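Side-chain contacts in major extracellular endoglucanase (Xanthomonas campestris pv. campestris, PDB 4TUF), which catalyses the endohydrolysis of (1->4)-beta-D-glucosidic linkages in cellulose, lichenin and cereal beta-D-glucans, here represented by its family 5 catalytic domain: residues R263-F268 against V298-S303; Q267-H272 against K304-G309. All blocks are in the same frame, centred on the assembly; numbering follows the deposited sequence.

Contact 1 (R263-F268 against V298-S303); sequences RHFGQF and VKYLRS
Tyr300 reaches across to Gly266 on helix 257-266, where its OH lies 3.3 Å from Gly266 CA. Its CG stands anti to the backbone N (chi1 170°), which carries the ring out from helix 288-303 toward Gly266. Because Gly266 has no side chain, the phenol end can lie directly against the backbone. The hydroxyl itself is satisfied by a hydrogen bond to OE1 of Glu262, one turn back on the facing helix. Phe265 comes in at the edge of the tyrosine ring, near its plane, Phe265 CE2 lying 4.3 Å from Tyr300 CE2, while the tyrosine meets the phenylalanine ring obliquely. In the TIM barrel, helices 257-266 and 288-303 are successive outer helices on either side of strand 276-280 in sequence, and Phe265 and Leu301 both rest on Leu276 of that strand. Trp261 and Pro258 add further contacts to Tyr300 from the first helix. On each side a side chain also bonds to its own backbone. Gln267 NE2 donates to Arg263 O at 2.8 Å, the acceptor lying in the amide plane, and Ser303 OG donates to Tyr300 O at 2.6 Å.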
ATOM      1  N   ARG A 263       5.002 -18.471   6.051  1.00 40.86           N
ATOM      2  CA  ARG A 263       3.630 -18.928   6.244  1.00 42.24           C
ATOM      3  C   ARG A 263       2.573 -17.922   5.794  1.00 46.41           C
ATOM      4  O   ARG A 263       1.639 -18.273   5.075  1.00 46.21           O
ATOM      5  CB  ARG A 263       3.390 -19.270   7.713  1.00 40.87           C
ATOM      6  CG  ARG A 263       1.972 -19.714   7.994  1.00 46.99           C
ATOM      7  CD  ARG A 263       1.908 -20.628   9.196  1.00 59.92           C
ATOM      8  NE  ARG A 263       2.139 -19.918  10.448  1.00 64.61           N
ATOM      9  CZ  ARG A 263       2.893 -20.385  11.436  1.00 71.21           C
ATOM     10  NH1 ARG A 263       3.500 -21.558  11.310  1.00 68.81           N
ATOM     11  NH2 ARG A 263       3.045 -19.675  12.547  1.00 77.16           N
ATOM     12  N   HIS A 264       2.669 -16.698   6.308  1.00 43.77           N
ATOM     13  CA  HIS A 264       1.720 -15.629   5.999  1.00 39.10           C
ATOM     14  C   HIS A 264       1.694 -15.101   4.564  1.00 38.70           C
ATOM     15  O   HIS A 264       0.627 -14.913   4.005  1.00 39.79           O
ATOM     16  CB  HIS A 264       1.906 -14.468   6.972  1.00 31.73           C
ATOM     17  CG  HIS A 264       1.543 -14.799   8.383  1.00 33.71           C
ATOM     18  ND1 HIS A 264       1.950 -14.037   9.452  1.00 37.10           N
ATOM     19  CD2 HIS A 264       0.812 -15.810   8.900  1.00 36.67           C
ATOM     20  CE1 HIS A 264       1.485 -14.563  10.568  1.00 32.03           C
ATOM     21  NE2 HIS A 264       0.792 -15.640  10.260  1.00 36.38           N
ATOM     22  N   PHE A 265       2.854 -14.871   3.962  1.00 37.80           N
ATOM     23  CA  PHE A 265       2.876 -14.438   2.572  1.00 39.19           C
ATOM     24  C   PHE A 265       3.926 -15.057   1.678  1.00 41.74           C
ATOM     25  O   PHE A 265       3.755 -15.148   0.505  1.00 38.71           O
ATOM     26  CB  PHE A 265       2.952 -12.916   2.470  1.00 36.23           C
ATOM     27  CG  PHE A 265       4.124 -12.318   3.152  1.00 35.32           C
ATOM     28  CD1 PHE A 265       4.053 -11.992   4.453  1.00 37.67           C
ATOM     29  CD2 PHE A 265       5.280 -12.093   2.484  1.00 35.28           C
ATOM     30  CE1 PHE A 265       5.118 -11.450   5.086  1.00 39.46           C
ATOM     31  CE2 PHE A 265       6.359 -11.557   3.106  1.00 36.65           C
ATOM     32  CZ  PHE A 265       6.277 -11.236   4.412  1.00 35.32           C
ATOM     33  N   GLY A 266       5.042 -15.420   2.265  1.00 45.17           N
ATOM     34  CA  GLY A 266       6.254 -15.727   1.546  1.00 46.12           C
ATOM     35  C   GLY A 266       6.187 -16.912   0.643  1.00 46.40           C
ATOM     36  O   GLY A 266       6.757 -16.954  -0.408  1.00 46.36           O
ATOM     37  N   GLN A 267       5.487 -17.906   1.109  1.00 41.63           N
ATOM     38  CA  GLN A 267       5.338 -19.156   0.369  1.00 43.10           C
ATOM     39  C   GLN A 267       4.683 -18.971  -1.002  1.00 44.50           C
ATOM     40  O   GLN A 267       4.725 -19.871  -1.844  1.00 45.05           O
ATOM     41  CB  GLN A 267       4.523 -20.153   1.192  1.00 41.33           C
ATOM     42  CG  GLN A 267       3.165 -19.613   1.610  1.00 45.97           C
ATOM     43  CD  GLN A 267       2.250 -20.684   2.159  1.00 47.48           C
ATOM     44  OE1 GLN A 267       2.080 -21.740   1.553  1.00 55.28           O
ATOM     45  NE2 GLN A 267       1.656 -20.418   3.313  1.00 42.90           N
ATOM     46  N   PHE A 268       4.078 -17.806  -1.225  1.00 40.81           N
ATOM     47  CA  PHE A 268       3.401 -17.536  -2.487  1.00 37.11           C
ATOM     48  C   PHE A 268       4.293 -16.802  -3.474  1.00 41.71           C
ATOM     49  O   PHE A 268       3.918 -16.613  -4.630  1.00 48.69           O
ATOM     50  CB  PHE A 268       2.123 -16.734  -2.244  1.00 34.47           C
ATOM     51  CG  PHE A 268       1.096 -17.478  -1.447  1.00 38.87           C
ATOM     52  CD1 PHE A 268       0.263 -18.397  -2.056  1.00 38.50           C
ATOM     53  CD2 PHE A 268       0.979 -17.276  -0.085  1.00 40.43           C
ATOM     54  CE1 PHE A 268      -0.673 -19.095  -1.328  1.00 37.27           C
ATOM     55  CE2 PHE A 268       0.042 -17.973   0.650  1.00 44.13           C
ATOM     56  CZ  PHE A 268      -0.784 -18.884   0.026  1.00 42.52           C
ATOM     57  N   VAL A 298      14.252  -7.454   5.487  1.00 55.49           N
ATOM     58  CA  VAL A 298      14.948  -7.141   4.243  1.00 55.71           C
ATOM     59  C   VAL A 298      15.796  -8.329   3.793  1.00 56.47           C
ATOM     60  O   VAL A 298      15.760  -8.721   2.626  1.00 56.42           O
ATOM     61  CB  VAL A 298      15.828  -5.884   4.394  1.00 54.31           C
ATOM     62  CG1 VAL A 298      16.759  -5.733   3.203  1.00 48.96           C
ATOM     63  CG2 VAL A 298      14.949  -4.648   4.557  1.00 48.79           C
ATOM     64  N   LYS A 299      16.540  -8.912   4.728  1.00 56.97           N
ATOM     65  CA  LYS A 299      17.339 -10.101   4.448  1.00 56.19           C
ATOM     66  C   LYS A 299      16.470 -11.233   3.894  1.00 54.31           C
ATOM     67  O   LYS A 299      16.858 -11.917   2.947  1.00 55.87           O
ATOM     68  CB  LYS A 299      18.071 -10.560   5.715  1.00 56.09           C
ATOM     69  CG  LYS A 299      19.018 -11.740   5.520  1.00 55.57           C
ATOM     70  CD  LYS A 299      19.451 -12.311   6.869  1.00 56.54           C
ATOM     71  CE  LYS A 299      20.353 -13.523   6.705  1.00 65.78           C
ATOM     72  NZ  LYS A 299      21.700 -13.155   6.173  1.00 74.48           N
ATOM     73  N   TYR A 300      15.286 -11.414   4.475  1.00 52.48           N
ATOM     74  CA  TYR A 300      14.369 -12.465   4.034  1.00 46.69           C
ATOM     75  C   TYR A 300      13.752 -12.147   2.674  1.00 51.05           C
ATOM     76  O   TYR A 300      13.625 -13.027   1.825  1.00 51.81           O
ATOM     77  CB  TYR A 300      13.267 -12.683   5.071  1.00 41.63           C
ATOM     78  CG  TYR A 300      12.148 -13.572   4.588  1.00 42.33           C
ATOM     79  CD1 TYR A 300      12.289 -14.955   4.578  1.00 41.62           C
ATOM     80  CD2 TYR A 300      10.948 -13.031   4.138  1.00 38.11           C
ATOM     81  CE1 TYR A 300      11.270 -15.773   4.131  1.00 41.37           C
ATOM     82  CE2 TYR A 300       9.921 -13.844   3.688  1.00 37.88           C
ATOM     83  CZ  TYR A 300      10.089 -15.213   3.690  1.00 44.95           C
ATOM     84  OH  TYR A 300       9.076 -16.024   3.245  1.00 48.19           O
ATOM     85  N   LEU A 301      13.364 -10.891   2.475  1.00 54.33           N
ATOM     86  CA  LEU A 301      12.810 -10.457   1.197  1.00 49.00           C
ATOM     87  C   LEU A 301      13.802 -10.684   0.056  1.00 56.86           C
ATOM     88  O   LEU A 301      13.440 -11.237  -0.985  1.00 56.29           O
ATOM     89  CB  LEU A 301      12.408  -8.983   1.260  1.00 45.61           C
ATOM     90  CG  LEU A 301      11.156  -8.632   2.065  1.00 42.53           C
ATOM     91  CD1 LEU A 301      10.960  -7.119   2.126  1.00 38.01           C
ATOM     92  CD2 LEU A 301       9.937  -9.308   1.471  1.00 36.44           C
ATOM     93  N   ARG A 302      15.050 -10.263   0.260  1.00 57.72           N
ATOM     94  CA  ARG A 302      16.105 -10.458  -0.733  1.00 58.82           C
ATOM     95  C   ARG A 302      16.244 -11.933  -1.110  1.00 63.02           C
ATOM     96  O   ARG A 302      16.464 -12.270  -2.275  1.00 65.17           O
ATOM     97  CB  ARG A 302      17.446  -9.929  -0.213  1.00 59.45           C
ATOM     98  CG  ARG A 302      17.502  -8.423   0.046  1.00 58.13           C
ATOM     99  CD  ARG A 302      17.839  -7.642  -1.211  1.00 59.79           C
ATOM    100  NE  ARG A 302      19.113  -8.067  -1.786  1.00 62.32           N
ATOM    101  CZ  ARG A 302      19.569  -7.671  -2.971  1.00 59.55           C
ATOM    102  NH1 ARG A 302      18.855  -6.832  -3.717  1.00 50.86           N
ATOM    103  NH2 ARG A 302      20.738  -8.117  -3.413  1.00 59.42           N
ATOM    104  N   SER A 303      16.100 -12.809  -0.119  1.00 60.37           N
ATOM    105  CA  SER A 303      16.278 -14.243  -0.326  1.00 57.61           C
ATOM    106  C   SER A 303      15.108 -14.862  -1.094  1.00 58.56           C
ATOM    107  O   SER A 303      15.259 -15.894  -1.751  1.00 51.64           O
ATOM    108  CB  SER A 303      16.454 -14.954   1.017  1.00 50.03           C
ATOM    109  OG  SER A 303      15.229 -15.041   1.721  1.00 50.31           O
TER

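Contact 2 (Q267-H272 against K304-G309); sequences QFAGTH and KGINQG. With 2HP (dihydrogenphosphate ion), chain I.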
ATOM      1  N   GLN A 267       5.487 -17.906   1.109  1.00 41.63           N
ATOM      2  CA  GLN A 267       5.338 -19.156   0.369  1.00 43.10           C
ATOM      3  C   GLN A 267       4.683 -18.971  -1.002  1.00 44.50           C
ATOM      4  O   GLN A 267       4.725 -19.871  -1.844  1.00 45.05           O
ATOM      5  CB  GLN A 267       4.523 -20.153   1.192  1.00 41.33           C
ATOM      6  CG  GLN A 267       3.165 -19.613   1.610  1.00 45.97           C
ATOM      7  CD  GLN A 267       2.250 -20.684   2.159  1.00 47.48           C
ATOM      8  OE1 GLN A 267       2.080 -21.740   1.553  1.00 55.28           O
ATOM      9  NE2 GLN A 267       1.656 -20.418   3.313  1.00 42.90           N
ATOM     10  N   PHE A 268       4.078 -17.806  -1.225  1.00 40.81           N
ATOM     11  CA  PHE A 268       3.401 -17.536  -2.487  1.00 37.11           C
ATOM     12  C   PHE A 268       4.293 -16.802  -3.474  1.00 41.71           C
ATOM     13  O   PHE A 268       3.918 -16.613  -4.630  1.00 48.69           O
ATOM     14  CB  PHE A 268       2.123 -16.734  -2.244  1.00 34.47           C
ATOM     15  CG  PHE A 268       1.096 -17.478  -1.447  1.00 38.87           C
ATOM     16  CD1 PHE A 268       0.263 -18.397  -2.056  1.00 38.50           C
ATOM     17  CD2 PHE A 268       0.979 -17.276  -0.085  1.00 40.43           C
ATOM     18  CE1 PHE A 268      -0.673 -19.095  -1.328  1.00 37.27           C
ATOM     19  CE2 PHE A 268       0.042 -17.973   0.650  1.00 44.13           C
ATOM     20  CZ  PHE A 268      -0.784 -18.884   0.026  1.00 42.52           C
ATOM     21  N   ALA A 269       5.480 -16.409  -3.023  1.00 41.47           N
ATOM     22  CA  ALA A 269       6.379 -15.594  -3.841  1.00 38.34           C
ATOM     23  C   ALA A 269       6.836 -16.312  -5.097  1.00 41.08           C
ATOM     24  O   ALA A 269       7.076 -15.678  -6.121  1.00 49.95           O
ATOM     25  CB  ALA A 269       7.586 -15.163  -3.029  1.00 37.45           C
ATOM     26  N   GLY A 270       6.954 -17.634  -5.014  1.00 46.47           N
ATOM     27  CA  GLY A 270       7.486 -18.423  -6.109  1.00 45.89           C
ATOM     28  C   GLY A 270       6.517 -18.646  -7.253  1.00 51.70           C
ATOM     29  O   GLY A 270       6.930 -19.023  -8.349  1.00 55.18           O
ATOM     30  N   THR A 271       5.231 -18.412  -7.010  1.00 56.09           N
ATOM     31  CA  THR A 271       4.217 -18.653  -8.035  1.00 56.69           C
ATOM     32  C   THR A 271       3.346 -17.424  -8.335  1.00 50.90           C
ATOM     33  O   THR A 271       2.596 -17.413  -9.310  1.00 51.68           O
ATOM     34  CB  THR A 271       3.304 -19.827  -7.635  1.00 52.72           C
ATOM     35  OG1 THR A 271       2.740 -19.575  -6.343  1.00 57.44           O
ATOM     36  CG2 THR A 271       4.099 -21.117  -7.582  1.00 48.42           C
ATOM     37  N   HIS A 272       3.448 -16.394  -7.502  1.00 45.06           N
ATOM     38  CA  HIS A 272       2.712 -15.153  -7.729  1.00 42.83           C
ATOM     39  C   HIS A 272       3.621 -13.939  -7.652  1.00 43.41           C
ATOM     40  O   HIS A 272       4.569 -13.916  -6.870  1.00 50.76           O
ATOM     41  CB  HIS A 272       1.586 -14.989  -6.708  1.00 42.99           C
ATOM     42  CG  HIS A 272       0.488 -15.995  -6.838  1.00 46.94           C
ATOM     43  ND1 HIS A 272       0.556 -17.249  -6.267  1.00 49.93           N
ATOM     44  CD2 HIS A 272      -0.713 -15.928  -7.459  1.00 48.76           C
ATOM     45  CE1 HIS A 272      -0.554 -17.912  -6.538  1.00 53.77           C
ATOM     46  NE2 HIS A 272      -1.339 -17.134  -7.261  1.00 56.42           N
ATOM     47  N   LYS A 304      13.939 -14.233  -1.007  1.00 52.84           N
ATOM     48  CA  LYS A 304      12.770 -14.712  -1.733  1.00 47.54           C
ATOM     49  C   LYS A 304      12.705 -14.099  -3.132  1.00 48.08           C
ATOM     50  O   LYS A 304      11.712 -14.258  -3.840  1.00 50.51           O
ATOM     51  CB  LYS A 304      11.487 -14.397  -0.957  1.00 45.77           C
ATOM     52  CG  LYS A 304      11.351 -15.153   0.357  1.00 46.95           C
ATOM     53  CD  LYS A 304      11.373 -16.666   0.153  1.00 51.59           C
ATOM     54  CE  LYS A 304      10.135 -17.157  -0.591  1.00 56.31           C
ATOM     55  NZ  LYS A 304      10.159 -18.639  -0.795  1.00 61.45           N
ATOM     56  N   GLY A 305      13.766 -13.398  -3.524  1.00 48.51           N
ATOM     57  CA  GLY A 305      13.843 -12.791  -4.840  1.00 48.56           C
ATOM     58  C   GLY A 305      13.041 -11.508  -4.937  1.00 49.41           C
ATOM     59  O   GLY A 305      12.743 -11.034  -6.034  1.00 47.50           O
ATOM     60  N   ILE A 306      12.699 -10.945  -3.781  1.00 44.99           N
ATOM     61  CA  ILE A 306      11.909  -9.723  -3.716  1.00 47.23           C
ATOM     62  C   ILE A 306      12.769  -8.508  -3.393  1.00 51.17           C
ATOM     63  O   ILE A 306      13.394  -8.454  -2.339  1.00 59.40           O
ATOM     64  CB  ILE A 306      10.810  -9.831  -2.651  1.00 46.79           C
ATOM     65  CG1 ILE A 306       9.957 -11.081  -2.882  1.00 45.21           C
ATOM     66  CG2 ILE A 306       9.969  -8.561  -2.630  1.00 42.55           C
ATOM     67  CD1 ILE A 306       8.954 -11.344  -1.773  1.00 42.47           C
ATOM     68  N   ASN A 307      12.798  -7.531  -4.292  1.00 52.66           N
ATOM     69  CA  ASN A 307      13.557  -6.308  -4.042  1.00 53.33           C
ATOM     70  C   ASN A 307      12.727  -5.055  -4.307  1.00 51.77           C
ATOM     71  O   ASN A 307      13.236  -4.051  -4.813  1.00 53.57           O
ATOM     72  CB  ASN A 307      14.844  -6.286  -4.881  1.00 55.52           C
ATOM     73  CG  ASN A 307      14.588  -6.400  -6.375  1.00 56.45           C
ATOM     74  OD1 ASN A 307      13.464  -6.232  -6.850  1.00 59.66           O
ATOM     75  ND2 ASN A 307      15.645  -6.679  -7.129  1.00 59.21           N
ATOM     76  N   GLN A 308      11.445  -5.124  -3.960  1.00 49.42           N
ATOM     77  CA  GLN A 308      10.536  -4.003  -4.156  1.00 43.14           C
ATOM     78  C   GLN A 308       9.381  -4.048  -3.174  1.00 38.24           C
ATOM     79  O   GLN A 308       9.157  -5.052  -2.503  1.00 42.58           O
ATOM     80  CB  GLN A 308       9.998  -3.986  -5.586  1.00 43.51           C
ATOM     81  CG  GLN A 308       9.341  -5.281  -6.025  1.00 39.55           C
ATOM     82  CD  GLN A 308       8.846  -5.211  -7.453  1.00 43.84           C
ATOM     83  OE1 GLN A 308       8.691  -4.125  -8.011  1.00 48.47           O
ATOM     84  NE2 GLN A 308       8.593  -6.366  -8.054  1.00 52.47           N
ATOM     85  N   GLY A 309       8.646  -2.947  -3.100  1.00 34.90           N
ATOM     86  CA  GLY A 309       7.566  -2.820  -2.145  1.00 37.76           C
ATOM     87  C   GLY A 309       7.363  -1.363  -1.794  1.00 38.91           C
ATOM     88  O   GLY A 309       8.005  -0.486  -2.373  1.00 39.27           O
TER
HETATM   89  P   2HP I 405      -0.305 -21.577  -5.067  1.00118.76           P
HETATM   90  O1  2HP I 405       0.033 -22.204  -6.402  1.00117.34           O
HETATM   91  O2  2HP I 405       0.600 -20.391  -4.839  1.00118.63           O
HETATM   92  O3  2HP I 405      -1.745 -21.122  -5.073  1.00120.55           O
HETATM   93  O4  2HP I 405      -0.109 -22.582  -3.956  1.00117.05           O
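Two helix-to-strand loops of the TIM barrel meet where Ala269 packs against Lys304 and Ile306, which flank Gly305, the C-prime residue (positive phi) of the Schellman motif that ends helix 288-303. The Ala269 methyl points at the other loop and is met by two aliphatic groups, Lys304 CE at 4.1 Å from Ala269 CB and Ile306 CD1 at 4.2 Å from the same atom. Bends at chi2 (-59°) and chi3 (-68°) curl the lysine chain and bring its last methylene, CE, against the alanine, while NZ forms a long, weak ion pair with Glu262. Further along the first loop, Thr271 OG1 donates to O2 of a bound dihydrogenphosphate ion at 2.7 Å. The phosphate O2 also sits at the edges of two rings, 3.2 Å from His272 CE1 and 3.4 Å from Phe268 CD1; Leu219 completes the pocket. The turn is braced by Phe268 O, which accepts from the backbone N of both Thr271 and His272, and a weak bond runs from His272 ND1 to Thr271 OG1. The loops are thus joined by aliphatic contacts without a hydrogen bond, and they give the anion one hydrogen bond, from a hydroxyl, consistent with a loosely held ion.

Contacts 1 and 2 follow one another along the same pair of chain segments, their centres 6 Å apart, and share Gln267 and Phe268. A probable hydrogen bond of 2.9 Å from Ile306 N to Leu301 O joins the second segments of the two, and Gly266 O packs 3.4 Å from Lys304 CE. Glu262 serves both, with one carboxylate oxygen for Tyr300 and the other, weakly, for Lys304. The dihydrogenphosphate ion bound beside contact 2 comes within about 10 Å of Gly266 CA in contact 1, measured to its nearest atom. The side chain of Phe265 is about 11 Å from that of Glu278, the probable nucleophile by similarity, on strand 276-280; neither contact contains a probable catalytic glutamate.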